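Long-range contacts in leucine-rich-repeat protein (Methanosarcina barkeri, PDB 4WNR), which binds GDP through the Roc G domain of this Roc-COR fragment and may, as part of the whole protein, phosphorylate serine and threonine residues of other proteins: residues S112-Y117 and V250-D255; L39-V44 and N254-I259; V44-D49 and V92-F97. All blocks are in the same frame, centred on the assembly; numbering follows the deposited sequence.

Contact 1 of 3, residues S112-Y117 and V250-D255; sequences SKRSLY and VDFLND
Arg114 deals with two residues of helix 243-256 at once, offering the edge of its guanidinium to Asp255 and a face to Phe252. The chain bends at chi3 (-71°), which brings NE beside the carboxylate, and NE gives a nearly straight salt-bridge bond of 2.7 Å to Asp255 OD2. That oxygen lies in the guanidinium plane but is met on its anti side, with the carboxylate turned 85° against the guanidinium. NH2 of Arg114 adds a weak bond of 3.1 Å to the same OD2. Above the ring of Phe252 the guanidinium makes a cation-pi contact, Arg114 CZ sitting 4.0 Å from the ring centroid. The two planes are 35° apart, and NH1 lies over the face, displaced toward the rim, 3.2 Å from Phe252 CZ.

The contact joins two domains: the loop entering strand 116-121 of the Ras-like Roc fold meets a helix of COR. An alanine in place of Arg114 would probably leave the Asp255 carboxylate without its opposite charge and the Phe252 face without its cation.

Asp255 also works through solvent, since water 1 links its OD1 to Lys113 N and water 2 links its O to Arg114 O. The loop's own shape is held by Ser115 OG, which donates to Lys113 O at 2.9 Å, by Ser112 OG, which donates to Ser115 OG, and by Tyr117 OH, which donates to Ser112 O.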
loop_
_atom_site.group_PDB
_atom_site.type_symbol
_atom_site.label_atom_id
_atom_site.label_comp_id
_atom_site.label_asym_id
_atom_site.label_seq_id
_atom_site.Cartn_x
_atom_site.Cartn_y
_atom_site.Cartn_z
ATOM N N SER A 112 1.510 -5.068 -2.263
ATOM C CA SER A 112 2.830 -5.643 -2.511
ATOM C C SER A 112 3.025 -6.999 -1.841
ATOM O O SER A 112 2.271 -7.380 -0.946
ATOM C CB SER A 112 3.909 -4.674 -2.028
ATOM O OG SER A 112 3.706 -4.342 -0.666
ATOM N N LYS A 113 4.051 -7.715 -2.296
ATOM C CA LYS A 113 4.425 -9.010 -1.729
ATOM C C LYS A 113 5.237 -8.820 -0.451
ATOM O O LYS A 113 5.589 -7.694 -0.090
ATOM C CB LYS A 113 5.228 -9.830 -2.743
ATOM C CG LYS A 113 4.456 -10.199 -3.999
ATOM C CD LYS A 113 5.223 -11.207 -4.845
ATOM C CE LYS A 113 4.402 -11.703 -6.027
ATOM N NZ LYS A 113 4.194 -10.656 -7.067
ATOM N N ARG A 114 5.521 -9.931 0.227
ATOM C CA ARG A 114 6.269 -9.925 1.490
ATOM C C ARG A 114 5.669 -8.922 2.477
ATOM O O ARG A 114 6.376 -8.097 3.059
ATOM C CB ARG A 114 7.750 -9.632 1.241
ATOM C CG ARG A 114 8.434 -10.666 0.362
ATOM C CD ARG A 114 9.924 -10.401 0.238
ATOM N NE ARG A 114 10.210 -9.213 -0.564
ATOM C CZ ARG A 114 11.433 -8.774 -0.863
ATOM N NH1 ARG A 114 12.511 -9.419 -0.428
ATOM N NH2 ARG A 114 11.579 -7.683 -1.606
ATOM N N SER A 115 4.353 -9.008 2.640
ATOM C CA SER A 115 3.594 -8.102 3.498
ATOM C C SER A 115 2.577 -8.911 4.301
ATOM O O SER A 115 2.629 -10.139 4.304
ATOM C CB SER A 115 2.883 -7.052 2.637
ATOM O OG SER A 115 3.800 -6.373 1.795
ATOM N N LEU A 116 1.674 -8.224 4.997
ATOM C CA LEU A 116 0.543 -8.874 5.665
ATOM C C LEU A 116 -0.750 -8.143 5.318
ATOM O O LEU A 116 -0.778 -6.913 5.239
ATOM C CB LEU A 116 0.750 -8.909 7.180
ATOM C CG LEU A 116 -0.242 -9.770 7.975
ATOM C CD1 LEU A 116 0.463 -10.515 9.100
ATOM C CD2 LEU A 116 -1.396 -8.944 8.526
ATOM N N TYR A 117 -1.817 -8.911 5.110
ATOM C CA TYR A 117 -3.107 -8.358 4.706
ATOM C C TYR A 117 -4.172 -8.582 5.771
ATOM O O TYR A 117 -4.252 -9.658 6.364
ATOM C CB TYR A 117 -3.560 -8.984 3.384
ATOM C CG TYR A 117 -2.796 -8.474 2.187
ATOM C CD1 TYR A 117 -1.536 -8.977 1.875
ATOM C CD2 TYR A 117 -3.328 -7.481 1.370
ATOM C CE1 TYR A 117 -0.829 -8.507 0.779
ATOM C CE2 TYR A 117 -2.630 -7.006 0.271
ATOM C CZ TYR A 117 -1.383 -7.522 -0.021
ATOM O OH TYR A 117 -0.692 -7.045 -1.110
ATOM N N VAL A 250 15.753 -1.878 -3.180
ATOM C CA VAL A 250 14.507 -1.223 -3.624
ATOM C C VAL A 250 13.306 -2.164 -3.578
ATOM O O VAL A 250 12.192 -1.731 -3.278
ATOM C CB VAL A 250 14.598 -0.603 -5.044
ATOM C CG1 VAL A 250 15.543 0.579 -5.049
ATOM C CG2 VAL A 250 15.020 -1.627 -6.089
ATOM N N ASP A 251 13.535 -3.441 -3.884
ATOM C CA ASP A 251 12.482 -4.455 -3.802
ATOM C C ASP A 251 11.958 -4.575 -2.374
ATOM O O ASP A 251 10.751 -4.684 -2.160
ATOM C CB ASP A 251 12.992 -5.813 -4.294
ATOM C CG ASP A 251 13.243 -5.838 -5.796
ATOM O OD1 ASP A 251 13.354 -4.756 -6.410
ATOM O OD2 ASP A 251 13.330 -6.946 -6.367
ATOM N N PHE A 252 12.870 -4.547 -1.404
ATOM C CA PHE A 252 12.498 -4.527 0.011
ATOM C C PHE A 252 11.793 -3.224 0.378
ATOM O O PHE A 252 10.696 -3.240 0.932
ATOM C CB PHE A 252 13.729 -4.700 0.906
ATOM C CG PHE A 252 14.057 -6.132 1.232
ATOM C CD1 PHE A 252 13.254 -6.863 2.098
ATOM C CD2 PHE A 252 15.183 -6.744 0.695
ATOM C CE1 PHE A 252 13.555 -8.178 2.408
ATOM C CE2 PHE A 252 15.490 -8.060 1.002
ATOM C CZ PHE A 252 14.675 -8.778 1.860
ATOM N N LEU A 253 12.437 -2.101 0.068
ATOM C CA LEU A 253 11.892 -0.770 0.370
ATOM C C LEU A 253 10.494 -0.560 -0.217
ATOM O O LEU A 253 9.655 0.111 0.387
ATOM C CB LEU A 253 12.837 0.330 -0.134
ATOM C CG LEU A 253 14.166 0.487 0.612
ATOM C CD1 LEU A 253 15.129 1.344 -0.194
ATOM C CD2 LEU A 253 13.956 1.082 1.997
ATOM N N ASN A 254 10.253 -1.133 -1.392
ATOM C CA ASN A 254 8.928 -1.105 -2.008
ATOM C C ASN A 254 7.918 -1.902 -1.183
ATOM O O ASN A 254 6.813 -1.428 -0.906
ATOM C CB ASN A 254 8.988 -1.659 -3.434
ATOM C CG ASN A 254 7.657 -1.556 -4.156
ATOM O OD1 ASN A 254 7.018 -0.506 -4.152
ATOM N ND2 ASN A 254 7.233 -2.649 -4.785
ATOM N N ASP A 255 8.312 -3.110 -0.792
ATOM C CA ASP A 255 7.461 -3.992 0.010
ATOM C C ASP A 255 7.237 -3.463 1.428
ATOM O O ASP A 255 6.170 -3.668 2.006
ATOM C CB ASP A 255 8.058 -5.401 0.065
ATOM C CG ASP A 255 8.124 -6.063 -1.302
ATOM O OD1 ASP A 255 7.823 -5.389 -2.311
ATOM O OD2 ASP A 255 8.480 -7.258 -1.370
HETATM O O HOH W 1 5.685 -6.227 -4.382
HETATM O O HOH W 2 6.378 -5.463 4.301
#

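Contact 2 of 3, residues L39-V44 and N254-I259; sequences LNEVKV and NDLGVI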
loop_
_atom_site.group_PDB
_atom_site.type_symbol
_atom_site.label_atom_id
_atom_site.label_comp_id
_atom_site.label_asym_id
_atom_site.label_seq_id
_atom_site.Cartn_x
_atom_site.Cartn_y
_atom_site.Cartn_z
ATOM N N LEU A 39 15.934 -6.964 10.348
ATOM C CA LEU A 39 15.052 -5.952 9.758
ATOM C C LEU A 39 13.849 -5.677 10.659
ATOM O O LEU A 39 13.653 -4.549 11.119
ATOM C CB LEU A 39 14.589 -6.393 8.362
ATOM C CG LEU A 39 13.615 -5.482 7.604
ATOM C CD1 LEU A 39 14.092 -4.035 7.569
ATOM C CD2 LEU A 39 13.408 -6.005 6.192
ATOM N N ASN A 40 13.054 -6.717 10.903
ATOM C CA ASN A 40 11.880 -6.639 11.779
ATOM C C ASN A 40 10.896 -5.527 11.407
ATOM O O ASN A 40 10.454 -4.760 12.266
ATOM C CB ASN A 40 12.310 -6.497 13.248
ATOM C CG ASN A 40 13.237 -7.611 13.709
ATOM O OD1 ASN A 40 14.168 -7.367 14.477
ATOM N ND2 ASN A 40 12.988 -8.838 13.255
ATOM N N GLU A 41 10.567 -5.447 10.121
ATOM C CA GLU A 41 9.555 -4.510 9.626
ATOM C C GLU A 41 8.618 -5.189 8.637
ATOM O O GLU A 41 9.054 -5.989 7.809
ATOM C CB GLU A 41 10.195 -3.287 8.963
ATOM C CG GLU A 41 10.211 -2.041 9.836
ATOM C CD GLU A 41 10.375 -0.754 9.046
ATOM O OE1 GLU A 41 10.164 -0.763 7.817
ATOM O OE2 GLU A 41 10.706 0.282 9.661
ATOM N N VAL A 42 7.331 -4.859 8.737
ATOM C CA VAL A 42 6.306 -5.403 7.846
ATOM C C VAL A 42 5.299 -4.315 7.501
ATOM O O VAL A 42 4.936 -3.504 8.354
ATOM C CB VAL A 42 5.528 -6.569 8.495
ATOM C CG1 VAL A 42 4.730 -7.329 7.444
ATOM C CG2 VAL A 42 6.462 -7.519 9.226
ATOM N N LYS A 43 4.850 -4.308 6.250
ATOM C CA LYS A 43 3.743 -3.454 5.833
ATOM C C LYS A 43 2.437 -4.223 6.010
ATOM O O LYS A 43 2.297 -5.337 5.506
ATOM C CB LYS A 43 3.905 -3.012 4.377
ATOM C CG LYS A 43 2.868 -1.989 3.934
ATOM C CD LYS A 43 3.238 -1.314 2.622
ATOM C CE LYS A 43 3.074 -2.253 1.441
ATOM N NZ LYS A 43 3.453 -1.600 0.158
ATOM N N VAL A 44 1.496 -3.629 6.739
ATOM C CA VAL A 44 0.178 -4.229 6.948
ATOM C C VAL A 44 -0.854 -3.448 6.140
ATOM O O VAL A 44 -0.990 -2.233 6.301
ATOM C CB VAL A 44 -0.213 -4.253 8.441
ATOM C CG1 VAL A 44 -1.614 -4.819 8.626
ATOM C CG2 VAL A 44 0.785 -5.081 9.233
ATOM N N ASN A 254 10.253 -1.133 -1.392
ATOM C CA ASN A 254 8.928 -1.105 -2.008
ATOM C C ASN A 254 7.918 -1.902 -1.183
ATOM O O ASN A 254 6.813 -1.428 -0.906
ATOM C CB ASN A 254 8.988 -1.659 -3.434
ATOM C CG ASN A 254 7.657 -1.556 -4.156
ATOM O OD1 ASN A 254 7.018 -0.506 -4.152
ATOM N ND2 ASN A 254 7.233 -2.649 -4.785
ATOM N N ASP A 255 8.312 -3.110 -0.792
ATOM C CA ASP A 255 7.461 -3.992 0.010
ATOM C C ASP A 255 7.237 -3.463 1.428
ATOM O O ASP A 255 6.170 -3.668 2.006
ATOM C CB ASP A 255 8.058 -5.401 0.065
ATOM C CG ASP A 255 8.124 -6.063 -1.302
ATOM O OD1 ASP A 255 7.823 -5.389 -2.311
ATOM O OD2 ASP A 255 8.480 -7.258 -1.370
ATOM N N LEU A 256 8.240 -2.786 1.982
ATOM C CA LEU A 256 8.130 -2.175 3.309
ATOM C C LEU A 256 7.277 -0.908 3.301
ATOM O O LEU A 256 6.801 -0.474 4.349
ATOM C CB LEU A 256 9.518 -1.845 3.866
ATOM C CG LEU A 256 10.423 -3.037 4.189
ATOM C CD1 LEU A 256 11.813 -2.550 4.567
ATOM C CD2 LEU A 256 9.835 -3.899 5.297
ATOM N N GLY A 257 7.103 -0.313 2.124
ATOM C CA GLY A 257 6.289 0.890 1.970
ATOM C C GLY A 257 7.063 2.185 2.143
ATOM O O GLY A 257 6.466 3.253 2.298
ATOM N N VAL A 258 8.392 2.096 2.115
ATOM C CA VAL A 258 9.252 3.280 2.205
ATOM C C VAL A 258 9.173 4.055 0.892
ATOM O O VAL A 258 9.118 5.287 0.889
ATOM C CB VAL A 258 10.719 2.903 2.502
ATOM C CG1 VAL A 258 11.595 4.149 2.569
ATOM C CG2 VAL A 258 10.816 2.126 3.807
ATOM N N ILE A 259 9.180 3.316 -0.214
ATOM C CA ILE A 259 8.963 3.880 -1.543
ATOM C C ILE A 259 7.864 3.108 -2.264
ATOM O O ILE A 259 7.434 2.051 -1.806
ATOM C CB ILE A 259 10.247 3.847 -2.399
ATOM C CG1 ILE A 259 10.738 2.405 -2.595
ATOM C CG2 ILE A 259 11.327 4.707 -1.755
ATOM C CD1 ILE A 259 11.882 2.268 -3.580
HETATM O O HOH W 2 6.378 -5.463 4.301
#
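Leu256 and Leu39 reach toward each other tip to tip, their CD1 atoms 4.1 Å apart, and this is the apolar part of the contact. Leu256 sets out from a CB pointing away from the strand; chi1 (-66°) sets CG beside the backbone N, and from there CD1 reaches Leu39 while CD2 reaches Glu41. The CD2 branch of Leu256 packs 3.7 Å from Glu41 CB, the two side chains crossing at about a right angle. The same CD2 lies 3.4 Å from Glu41 O. The carboxylate of Glu41 has its mate elsewhere, in a salt bridge with Lys215.

Lys43 lays its aliphatic chain against the last carbonyls of helix 243-256, starting with CB at 3.3 Å from Asp255 O. A bend at chi3 (73°) swings CE to 3.5 Å from Asp255 O, while CD packs 3.8 Å from Gly257 CA. NZ hydrogen-bonds to Phe110 O, and Lys43 also makes a cation-pi contact with Trp95. The negative end of the helix nearby would probably suit the charge of the ammonium.

Solvent provides the shared polar link: water 2 accepts from Lys43 N at 2.7 Å and donates to Asp255 O. Asn93 ND2, on the neighbouring strand 88-96, donates to Leu256 O.

Backbone bonds close the helix end. Gly257 N donates to Asn254 O at 3.2 Å, and Val258 N donates to Leu253 O. At the positive phi of Gly257 (90°) a CB would be jammed against the preceding carbonyl O. With Gly257 as its C-prime residue, this is a Schellman motif, ending a COR helix on a central strand of the Roc sheet.

Contact 3 of 3, residues V44-D49 and V92-F97; sequences VLLVGD and VNFWDF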
loop_
_atom_site.group_PDB
_atom_site.type_symbol
_atom_site.label_atom_id
_atom_site.label_comp_id
_atom_site.label_asym_id
_atom_site.label_seq_id
_atom_site.Cartn_x
_atom_site.Cartn_y
_atom_site.Cartn_z
ATOM N N VAL A 44 1.496 -3.629 6.739
ATOM C CA VAL A 44 0.178 -4.229 6.948
ATOM C C VAL A 44 -0.854 -3.448 6.140
ATOM O O VAL A 44 -0.990 -2.233 6.301
ATOM C CB VAL A 44 -0.213 -4.253 8.441
ATOM C CG1 VAL A 44 -1.614 -4.819 8.626
ATOM C CG2 VAL A 44 0.785 -5.081 9.233
ATOM N N LEU A 45 -1.581 -4.154 5.281
ATOM C CA LEU A 45 -2.520 -3.531 4.351
ATOM C C LEU A 45 -3.968 -3.807 4.744
ATOM O O LEU A 45 -4.442 -4.939 4.634
ATOM C CB LEU A 45 -2.259 -4.042 2.932
ATOM C CG LEU A 45 -0.913 -3.617 2.332
ATOM C CD1 LEU A 45 -0.451 -4.596 1.266
ATOM C CD2 LEU A 45 -0.990 -2.206 1.766
ATOM N N LEU A 46 -4.659 -2.765 5.207
ATOM C CA LEU A 46 -6.091 -2.845 5.498
ATOM C C LEU A 46 -6.850 -2.777 4.175
ATOM O O LEU A 46 -6.839 -1.750 3.504
ATOM C CB LEU A 46 -6.535 -1.696 6.416
ATOM C CG LEU A 46 -6.214 -1.748 7.919
ATOM C CD1 LEU A 46 -6.952 -2.890 8.601
ATOM C CD2 LEU A 46 -4.718 -1.843 8.173
ATOM N N VAL A 47 -7.487 -3.878 3.792
ATOM C CA VAL A 47 -8.236 -3.936 2.532
ATOM C C VAL A 47 -9.657 -4.454 2.743
ATOM O O VAL A 47 -9.954 -5.111 3.739
ATOM C CB VAL A 47 -7.516 -4.787 1.463
ATOM C CG1 VAL A 47 -6.224 -4.110 1.036
ATOM C CG2 VAL A 47 -7.241 -6.199 1.965
ATOM N N GLY A 48 -10.525 -4.142 1.787
ATOM C CA GLY A 48 -11.954 -4.449 1.884
ATOM C C GLY A 48 -12.791 -3.311 1.330
ATOM O O GLY A 48 -12.265 -2.236 1.032
ATOM N N ASP A 49 -14.097 -3.543 1.201
ATOM C CA ASP A 49 -15.014 -2.543 0.642
ATOM C C ASP A 49 -15.097 -1.293 1.508
ATOM O O ASP A 49 -14.782 -1.327 2.699
ATOM C CB ASP A 49 -16.421 -3.124 0.474
ATOM C CG ASP A 49 -16.504 -4.157 -0.633
ATOM O OD1 ASP A 49 -15.816 -3.998 -1.663
ATOM O OD2 ASP A 49 -17.271 -5.130 -0.476
ATOM N N VAL A 92 5.787 -2.012 12.697
ATOM C CA VAL A 92 4.675 -2.277 11.782
ATOM C C VAL A 92 4.218 -0.994 11.095
ATOM O O VAL A 92 4.078 0.048 11.734
ATOM C CB VAL A 92 3.476 -2.900 12.528
ATOM C CG1 VAL A 92 2.328 -3.187 11.572
ATOM C CG2 VAL A 92 3.898 -4.180 13.237
ATOM N N ASN A 93 3.980 -1.090 9.789
ATOM C CA ASN A 93 3.468 0.028 8.994
ATOM C C ASN A 93 2.057 -0.268 8.483
ATOM O O ASN A 93 1.885 -1.004 7.509
ATOM C CB ASN A 93 4.405 0.311 7.820
ATOM C CG ASN A 93 5.811 0.672 8.268
ATOM O OD1 ASN A 93 5.997 1.363 9.271
ATOM N ND2 ASN A 93 6.810 0.212 7.521
ATOM N N PHE A 94 1.054 0.297 9.152
ATOM C CA PHE A 94 -0.342 0.114 8.753
ATOM C C PHE A 94 -0.699 1.057 7.612
ATOM O O PHE A 94 -0.516 2.267 7.729
ATOM C CB PHE A 94 -1.289 0.366 9.929
ATOM C CG PHE A 94 -1.320 -0.746 10.940
ATOM C CD1 PHE A 94 -1.926 -1.958 10.642
ATOM C CD2 PHE A 94 -0.761 -0.573 12.198
ATOM C CE1 PHE A 94 -1.963 -2.980 11.577
ATOM C CE2 PHE A 94 -0.795 -1.590 13.134
ATOM C CZ PHE A 94 -1.396 -2.795 12.824
ATOM N N TRP A 95 -1.210 0.492 6.520
ATOM C CA TRP A 95 -1.686 1.270 5.375
ATOM C C TRP A 95 -3.210 1.230 5.306
ATOM O O TRP A 95 -3.807 0.159 5.182
ATOM C CB TRP A 95 -1.085 0.730 4.077
ATOM C CG TRP A 95 0.306 1.225 3.814
ATOM C CD1 TRP A 95 1.404 1.027 4.593
ATOM C CD2 TRP A 95 0.742 2.000 2.692
ATOM N NE1 TRP A 95 2.502 1.630 4.028
ATOM C CE2 TRP A 95 2.124 2.235 2.861
ATOM C CE3 TRP A 95 0.101 2.521 1.561
ATOM C CZ2 TRP A 95 2.878 2.967 1.940
ATOM C CZ3 TRP A 95 0.850 3.248 0.646
ATOM C CH2 TRP A 95 2.225 3.464 0.843
ATOM N N ASP A 96 -3.827 2.407 5.388
ATOM C CA ASP A 96 -5.285 2.535 5.374
ATOM C C ASP A 96 -5.737 3.300 4.126
ATOM O O ASP A 96 -5.367 4.459 3.932
ATOM C CB ASP A 96 -5.754 3.254 6.643
ATOM C CG ASP A 96 -7.214 2.995 6.960
ATOM O OD1 ASP A 96 -7.700 1.872 6.695
ATOM O OD2 ASP A 96 -7.874 3.915 7.492
ATOM N N PHE A 97 -6.531 2.641 3.286
ATOM C CA PHE A 97 -7.000 3.217 2.025
ATOM C C PHE A 97 -8.420 3.760 2.162
ATOM O O PHE A 97 -9.322 3.050 2.608
ATOM C CB PHE A 97 -6.952 2.165 0.914
ATOM C CG PHE A 97 -5.594 1.550 0.723
ATOM C CD1 PHE A 97 -4.567 2.272 0.130
ATOM C CD2 PHE A 97 -5.340 0.251 1.141
ATOM C CE1 PHE A 97 -3.314 1.711 -0.043
ATOM C CE2 PHE A 97 -4.089 -0.315 0.969
ATOM C CZ PHE A 97 -3.074 0.416 0.377
HETATM O O HOH W 3 -7.449 0.531 4.190
#
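Val44 packs along strand 88-96 with both methyl groups: CG2 lies 3.4 Å from Val92 CG1, and CG1 lies 3.5 Å from Phe94 CE1. Val44 and Phe94 stand side by side and point the same way, and CG1, anti to the backbone N (chi1 177°), is the valine branch that meets the ring. The backbone of Val44 is bonded both ways, Val44 N to Asn93 O at 2.8 Å and Trp95 N to Val44 O at 2.7 Å.

Leu46 continues the parallel pairing, its N donating to Trp95 O at 3.0 Å. On the face it shares with Val44, its CD2 touches Phe94 CD1 at 3.7 Å and its CB comes close to Asp96 OD1. This is the core of a P-loop NTPase fold, where strand 36-47 runs on into the nucleotide-binding loop and strand 88-96 ends at Asp96, the first residue of a DxxG motif as in Ras. Asp96 OD2 is hydrogen-bonded to Thr55 of the magnesium site, and helix 54-62 covers this face.

Phe97 turns its ring edge to the first strand. Its CD2 lies 3.4 Å from Leu46 O, and its CZ lies 3.6 Å from CD2 of Leu45, a residue that projects from the other face of the sheet together with Trp95.

Contacts 1 and 2 both dock the end of helix 243-256 on Roc, contact 1 through the loop leading into strand 116-121, contact 2 through strand 36-47 and the loop at Leu39; they share Asn254, Asp255 and water 2, and their centres are 6 Å apart. Contact 1 is partly exposed and relies on charge; contact 2 is buried, mixing leucine packing with a lysine chain alongside helix carbonyls. Contact 3 lies wholly within Roc, every touching residue buried, and rests on parallel strand bonds and apolar side chains. Strand 36-47 ties the set together: it serves contacts 2 and 3 and pairs with strand 116-121 of contact 1 through Lys43 and Leu45. Contact 3 alone borders the nucleotide site.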